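Local coordinates for transcriptional protein SWT1 (Saccharomyces cerevisiae, PDB 4PQZ) that is an RNA endonuclease involved in transcription, seen here as its C-terminal HEPN domain, and interacts with the TREX complex and RNA polymerase II, at residues A[51-56]-A[137-142]; A[57-62]-A[69-74]. One frame throughout, in Å; residues are numbered along the deposited sequence.

Contact 1: residues A[51-56]-A[137-142]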
loop_
_atom_site.group_PDB
_atom_site.type_symbol
_atom_site.label_atom_id
_atom_site.label_comp_id
_atom_site.label_asym_id
_atom_site.label_seq_id
_atom_site.Cartn_x
_atom_site.Cartn_y
_atom_site.Cartn_z
ATOM N N PHE A 51 -5.209 2.165 0.053
ATOM C CA PHE A 51 -6.545 2.390 0.596
ATOM C C PHE A 51 -7.582 1.645 -0.232
ATOM O O PHE A 51 -8.421 0.940 0.324
ATOM C CB PHE A 51 -6.878 3.888 0.662
ATOM C CG PHE A 51 -6.001 4.663 1.609
ATOM C CD1 PHE A 51 -5.198 4.000 2.530
ATOM C CD2 PHE A 51 -5.983 6.050 1.582
ATOM C CE1 PHE A 51 -4.389 4.705 3.400
ATOM C CE2 PHE A 51 -5.177 6.763 2.455
ATOM C CZ PHE A 51 -4.378 6.088 3.365
ATOM N N PHE A 52 -7.503 1.789 -1.556
ATOM C CA PHE A 52 -8.359 1.040 -2.477
ATOM C C PHE A 52 -8.318 -0.452 -2.183
ATOM O O PHE A 52 -9.371 -1.093 -2.086
ATOM C CB PHE A 52 -7.955 1.279 -3.948
ATOM C CG PHE A 52 -8.611 0.315 -4.925
ATOM C CD1 PHE A 52 -9.931 0.506 -5.339
ATOM C CD2 PHE A 52 -7.915 -0.784 -5.415
ATOM C CE1 PHE A 52 -10.544 -0.382 -6.235
ATOM C CE2 PHE A 52 -8.514 -1.675 -6.312
ATOM C CZ PHE A 52 -9.831 -1.475 -6.718
ATOM N N ALA A 53 -7.099 -0.986 -2.047
ATOM C CA ALA A 53 -6.888 -2.421 -1.858
ATOM C C ALA A 53 -7.464 -2.927 -0.535
ATOM O O ALA A 53 -8.076 -3.997 -0.475
ATOM C CB ALA A 53 -5.416 -2.768 -1.963
ATOM N N ILE A 54 -7.275 -2.148 0.521
ATOM C CA ILE A 54 -7.817 -2.511 1.815
ATOM C C ILE A 54 -9.343 -2.390 1.845
ATOM O O ILE A 54 -10.029 -3.311 2.296
ATOM C CB ILE A 54 -7.155 -1.707 2.944
ATOM C CG1 ILE A 54 -5.707 -2.188 3.112
ATOM C CG2 ILE A 54 -7.932 -1.856 4.229
ATOM C CD1 ILE A 54 -5.001 -1.557 4.241
ATOM N N ASP A 55 -9.866 -1.275 1.333
ATOM C CA ASP A 55 -11.314 -1.060 1.171
ATOM C C ASP A 55 -11.998 -2.210 0.444
ATOM O O ASP A 55 -12.999 -2.743 0.903
ATOM C CB ASP A 55 -11.584 0.252 0.407
ATOM C CG ASP A 55 -13.090 0.610 0.329
ATOM O OD1 ASP A 55 -13.623 1.241 1.267
ATOM O OD2 ASP A 55 -13.739 0.280 -0.681
ATOM N N HIS A 56 -11.435 -2.591 -0.695
ATOM C CA HIS A 56 -12.045 -3.569 -1.592
ATOM C C HIS A 56 -12.085 -4.969 -0.978
ATOM O O HIS A 56 -13.063 -5.711 -1.113
ATOM C CB HIS A 56 -11.287 -3.594 -2.940
ATOM C CG HIS A 56 -12.116 -4.084 -4.080
ATOM N ND1 HIS A 56 -12.047 -5.381 -4.557
ATOM C CD2 HIS A 56 -13.047 -3.459 -4.838
ATOM C CE1 HIS A 56 -12.890 -5.527 -5.557
ATOM N NE2 HIS A 56 -13.514 -4.372 -5.752
ATOM N N HIS A 137 1.263 -5.946 -4.646
ATOM C CA HIS A 137 1.112 -7.205 -5.355
ATOM C C HIS A 137 0.302 -8.237 -4.576
ATOM O O HIS A 137 -0.664 -8.785 -5.098
ATOM C CB HIS A 137 2.483 -7.773 -5.738
ATOM C CG HIS A 137 3.073 -7.132 -6.955
ATOM N ND1 HIS A 137 4.418 -7.193 -7.261
ATOM C CD2 HIS A 137 2.499 -6.422 -7.954
ATOM C CE1 HIS A 137 4.642 -6.545 -8.385
ATOM N NE2 HIS A 137 3.492 -6.059 -8.826
ATOM N N PHE A 138 0.698 -8.501 -3.333
ATOM C CA PHE A 138 -0.026 -9.447 -2.477
ATOM C C PHE A 138 -1.446 -8.973 -2.168
ATOM O O PHE A 138 -2.383 -9.765 -2.191
ATOM C CB PHE A 138 0.760 -9.731 -1.186
ATOM C CG PHE A 138 2.123 -10.343 -1.437
ATOM C CD1 PHE A 138 2.222 -11.618 -1.968
ATOM C CD2 PHE A 138 3.290 -9.635 -1.160
ATOM C CE1 PHE A 138 3.471 -12.188 -2.234
ATOM C CE2 PHE A 138 4.540 -10.189 -1.417
ATOM C CZ PHE A 138 4.634 -11.472 -1.955
ATOM N N LEU A 139 -1.597 -7.674 -1.922
ATOM C CA LEU A 139 -2.905 -7.086 -1.646
ATOM C C LEU A 139 -3.828 -7.086 -2.867
ATOM O O LEU A 139 -5.042 -6.942 -2.716
ATOM C CB LEU A 139 -2.782 -5.664 -1.084
ATOM C CG LEU A 139 -2.071 -5.414 0.253
ATOM C CD1 LEU A 139 -1.993 -3.908 0.500
ATOM C CD2 LEU A 139 -2.758 -6.111 1.405
ATOM N N PHE A 140 -3.259 -7.249 -4.066
ATOM C CA PHE A 140 -4.062 -7.346 -5.302
ATOM C C PHE A 140 -4.260 -8.795 -5.754
ATOM O O PHE A 140 -4.951 -9.050 -6.742
ATOM C CB PHE A 140 -3.417 -6.548 -6.455
ATOM C CG PHE A 140 -3.858 -5.101 -6.531
ATOM C CD1 PHE A 140 -3.655 -4.238 -5.463
ATOM C CD2 PHE A 140 -4.468 -4.607 -7.677
ATOM C CE1 PHE A 140 -4.057 -2.918 -5.531
ATOM C CE2 PHE A 140 -4.876 -3.276 -7.750
ATOM C CZ PHE A 140 -4.660 -2.432 -6.673
ATOM N N SER A 141 -3.663 -9.737 -5.022
ATOM C CA SER A 141 -3.500 -11.110 -5.510
ATOM C C SER A 141 -4.815 -11.865 -5.804
ATOM O O SER A 141 -4.804 -12.897 -6.486
ATOM C CB SER A 141 -2.612 -11.929 -4.564
ATOM O OG SER A 141 -3.294 -12.243 -3.356
ATOM N N LYS A 142 -5.933 -11.359 -5.303
ATOM C CA LYS A 142 -7.215 -11.984 -5.593
ATOM C C LYS A 142 -8.144 -11.031 -6.316
ATOM O O LYS A 142 -9.328 -11.311 -6.465
ATOM C CB LYS A 142 -7.879 -12.509 -4.315
ATOM C CG LYS A 142 -7.037 -13.552 -3.579
ATOM C CD LYS A 142 -7.853 -14.194 -2.479
ATOM C CE LYS A 142 -7.773 -15.708 -2.527
ATOM N NZ LYS A 142 -8.877 -16.314 -1.716
#

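Contact 2: residues A[57-62]-A[69-74]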
loop_
_atom_site.group_PDB
_atom_site.type_symbol
_atom_site.label_atom_id
_atom_site.label_comp_id
_atom_site.label_asym_id
_atom_site.label_seq_id
_atom_site.Cartn_x
_atom_site.Cartn_y
_atom_site.Cartn_z
ATOM N N THR A 57 -10.999 -5.321 -0.314
ATOM C CA THR A 57 -10.870 -6.621 0.317
ATOM C C THR A 57 -11.813 -6.733 1.546
ATOM O O THR A 57 -12.482 -7.750 1.734
ATOM C CB THR A 57 -9.383 -6.884 0.660
ATOM O OG1 THR A 57 -8.693 -7.389 -0.497
ATOM C CG2 THR A 57 -9.219 -7.858 1.851
ATOM N N LEU A 58 -11.894 -5.669 2.342
ATOM C CA LEU A 58 -12.744 -5.663 3.533
ATOM C C LEU A 58 -14.230 -5.699 3.185
ATOM O O LEU A 58 -15.000 -6.460 3.776
ATOM C CB LEU A 58 -12.440 -4.453 4.415
ATOM C CG LEU A 58 -11.427 -4.640 5.557
ATOM C CD1 LEU A 58 -11.527 -6.001 6.134
ATOM C CD2 LEU A 58 -10.098 -4.558 5.062
ATOM N N ARG A 59 -14.622 -4.870 2.221
ATOM C CA ARG A 59 -15.988 -4.839 1.731
ATOM C C ARG A 59 -16.413 -6.175 1.114
ATOM O O ARG A 59 -17.571 -6.574 1.219
ATOM C CB ARG A 59 -16.159 -3.704 0.726
ATOM C CG ARG A 59 -16.196 -2.319 1.358
ATOM C CD ARG A 59 -16.503 -1.279 0.289
ATOM N NE ARG A 59 -16.546 0.088 0.805
ATOM C CZ ARG A 59 -17.634 0.662 1.312
ATOM N NH1 ARG A 59 -18.776 -0.019 1.391
ATOM N NH2 ARG A 59 -17.580 1.915 1.754
ATOM N N LYS A 60 -15.479 -6.870 0.480
ATOM C CA LYS A 60 -15.772 -8.185 -0.095
ATOM C C LYS A 60 -15.900 -9.297 0.958
ATOM O O LYS A 60 -16.785 -10.157 0.866
ATOM C CB LYS A 60 -14.747 -8.569 -1.172
ATOM C CG LYS A 60 -15.052 -9.904 -1.849
ATOM C CD LYS A 60 -14.414 -10.004 -3.234
ATOM C CE LYS A 60 -14.882 -11.268 -3.945
ATOM N NZ LYS A 60 -16.365 -11.453 -3.823
ATOM N N GLU A 61 -15.030 -9.274 1.960
ATOM C CA GLU A 61 -15.185 -10.175 3.102
ATOM C C GLU A 61 -16.481 -9.936 3.914
ATOM O O GLU A 61 -17.193 -10.885 4.251
ATOM C CB GLU A 61 -13.971 -10.087 4.025
ATOM C CG GLU A 61 -13.911 -11.174 5.092
ATOM C CD GLU A 61 -13.627 -12.556 4.523
ATOM O OE1 GLU A 61 -13.362 -12.664 3.305
ATOM O OE2 GLU A 61 -13.676 -13.536 5.301
ATOM N N TYR A 62 -16.792 -8.672 4.202
ATOM C CA TYR A 62 -17.788 -8.334 5.229
ATOM C C TYR A 62 -19.092 -7.704 4.724
ATOM O O TYR A 62 -20.133 -7.788 5.398
ATOM C CB TYR A 62 -17.141 -7.476 6.332
ATOM C CG TYR A 62 -16.103 -8.260 7.105
ATOM C CD1 TYR A 62 -16.495 -9.330 7.893
ATOM C CD2 TYR A 62 -14.744 -7.962 7.023
ATOM C CE1 TYR A 62 -15.596 -10.076 8.591
ATOM C CE2 TYR A 62 -13.812 -8.716 7.735
ATOM C CZ TYR A 62 -14.252 -9.778 8.520
ATOM O OH TYR A 62 -13.395 -10.561 9.245
ATOM N N ILE A 69 -17.770 -4.628 12.025
ATOM C CA ILE A 69 -16.377 -5.017 12.305
ATOM C C ILE A 69 -15.426 -3.829 12.289
ATOM O O ILE A 69 -14.233 -3.983 12.026
ATOM C CB ILE A 69 -15.864 -6.171 11.397
ATOM C CG1 ILE A 69 -16.300 -5.974 9.945
ATOM C CG2 ILE A 69 -16.364 -7.516 11.894
ATOM C CD1 ILE A 69 -15.332 -5.134 9.124
ATOM N N ASP A 70 -15.968 -2.648 12.585
ATOM C CA ASP A 70 -15.169 -1.424 12.791
ATOM C C ASP A 70 -14.291 -0.979 11.606
ATOM O O ASP A 70 -13.230 -0.373 11.792
ATOM C CB ASP A 70 -14.319 -1.521 14.068
ATOM C CG ASP A 70 -15.151 -1.818 15.297
ATOM O OD1 ASP A 70 -16.084 -1.027 15.588
ATOM O OD2 ASP A 70 -14.874 -2.845 15.959
ATOM N N TYR A 71 -14.730 -1.265 10.388
ATOM C CA TYR A 71 -14.098 -0.627 9.248
ATOM C C TYR A 71 -14.964 0.514 8.726
ATOM O O TYR A 71 -15.993 0.279 8.084
ATOM C CB TYR A 71 -13.783 -1.620 8.124
ATOM C CG TYR A 71 -13.440 -0.916 6.832
ATOM C CD1 TYR A 71 -12.348 -0.055 6.759
ATOM C CD2 TYR A 71 -14.218 -1.086 5.699
ATOM C CE1 TYR A 71 -12.037 0.609 5.598
ATOM C CE2 TYR A 71 -13.916 -0.427 4.522
ATOM C CZ TYR A 71 -12.822 0.419 4.478
ATOM O OH TYR A 71 -12.521 1.085 3.315
ATOM N N ASN A 72 -14.559 1.748 9.020
ATOM C CA ASN A 72 -15.135 2.910 8.344
ATOM C C ASN A 72 -14.133 3.512 7.353
ATOM O O ASN A 72 -13.035 3.912 7.757
ATOM C CB ASN A 72 -15.598 3.974 9.348
ATOM C CG ASN A 72 -16.694 4.878 8.776
ATOM O OD1 ASN A 72 -16.430 5.762 7.957
ATOM N ND2 ASN A 72 -17.929 4.660 9.215
ATOM N N PRO A 73 -14.509 3.560 6.065
ATOM C CA PRO A 73 -13.686 4.068 4.957
ATOM C C PRO A 73 -13.073 5.446 5.256
ATOM O O PRO A 73 -11.945 5.737 4.853
ATOM C CB PRO A 73 -14.686 4.162 3.809
ATOM C CG PRO A 73 -15.658 3.052 4.087
ATOM C CD PRO A 73 -15.789 3.001 5.596
ATOM N N ASP A 74 -13.833 6.278 5.961
ATOM C CA ASP A 74 -13.333 7.466 6.625
ATOM C C ASP A 74 -13.273 6.982 8.067
ATOM O O ASP A 74 -14.283 7.029 8.756
ATOM C CB ASP A 74 -14.352 8.613 6.503
ATOM C CG ASP A 74 -14.972 8.725 5.114
ATOM O OD1 ASP A 74 -14.474 9.524 4.300
ATOM O OD2 ASP A 74 -15.984 8.049 4.836
#

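Contact 1: residues A[51-56]-A[137-142]
Helix 35-62 and the C-terminal part of helix 122-139 come closest at Ala53 and Leu139, whose CA atoms lie 6.1 Å apart. The small side chain of Ala53 permits this approach: its CB points at the other segment and meets CB of Leu139 at 4.0 Å. The same methyl also touches the ring of Phe140, with Ala53 CB 3.8 Å from Phe140 CE1, so one carbon fits against two successive residues. The Leu139 side chain also packs on Phe94 and Phe98, while its CB meets Ala53. Phe140 reaches across with the far end of its ring. Its CZ lies at the edge of the Phe52 ring, near that ring's plane, 3.9 Å from Phe52 CD2 and equally near CE2. The two planes are inclined by 45° with centroids 5.9 Å apart, an oblique aromatic pair. Phe52 CG lies anti to the backbone N (chi1 168°), which brings its ring near Phe140 although its CB does not point that way.

Beside it, Phe138 O accepts from both Ser141 N and Ser141 OG, the latter at 2.9 Å and tilted 15° from the carbonyl plane. This double grip is consistent with a well-defined turn through Phe140. Leu151 of helix 145-163 also packs on Phe140, and Phe143 meets its ring. The contact across the segments is therefore wholly apolar, joining helix 35-62 to the last residues of helix 122-139 and the turn after it by close fit and dispersion within the all-helical HEPN fold, while the polar bonds serve the turn.

Contact 2: residues A[57-62]-A[69-74]
The Tyr62 ring carries Ile69 on one face and Glu61 CG on the opposite face, with Leu58 CD1 in plane at its edge. Ile69 CG1 makes a CH-pi contact, 3.9 Å from the Tyr62 ring centroid and 20° off the normal, while Ile69 CD1 comes within 3.6 Å of Tyr62 CD2. With a chi1 of 43°, Ile69 CG1 sits between its own backbone N and carbonyl carbon, and this turns the ethyl branch over the ring. The Tyr71 ring has Pro73 N above one face, away from the ring centre, and Arg59 CG near its plane at the edge; Leu58 CB approaches it obliquely, 4.0 Å from Tyr71 CD2.

Arg59 extends from CG to NE and runs roughly perpendicular to Pro73, its NH2 lying 3.2 Å from Pro73 CG. Asp55, one turn earlier on the helix, forms a salt bridge with Arg59 NE and, by a probable though unusually short hydrogen bond, engages Tyr71 OH. Tyr85 meets the Tyr71 ring edge-to-face. Direct contact between the segments is thus mainly apolar, with the guanidinium of Arg59 resting against the Pro73 ring and probably steadied there by its salt bridge to Asp55.

In the fold
From the N terminus, the long helix 35-62 supplies the first segment of both contacts, 51-56 and then 57-62. The chain leaves its end and doubles back at once, so that contact 2 closes a short loop and sets residues 69-74 beside the helix ahead of helix 79-88. Contact 1 closes far later, after helices 79-88, 90-97 and 113-116, when helix 122-139 and the turn after it meet residues 51-56; the smaller loop lies wholly within this larger one. Their centres are about 12 Å apart, and the two touch where Asp55 of the first reaches residues of 69-74. Together they tie helix 35-62 to its following loop and to helix 122-139, ahead of the final helix 145-163.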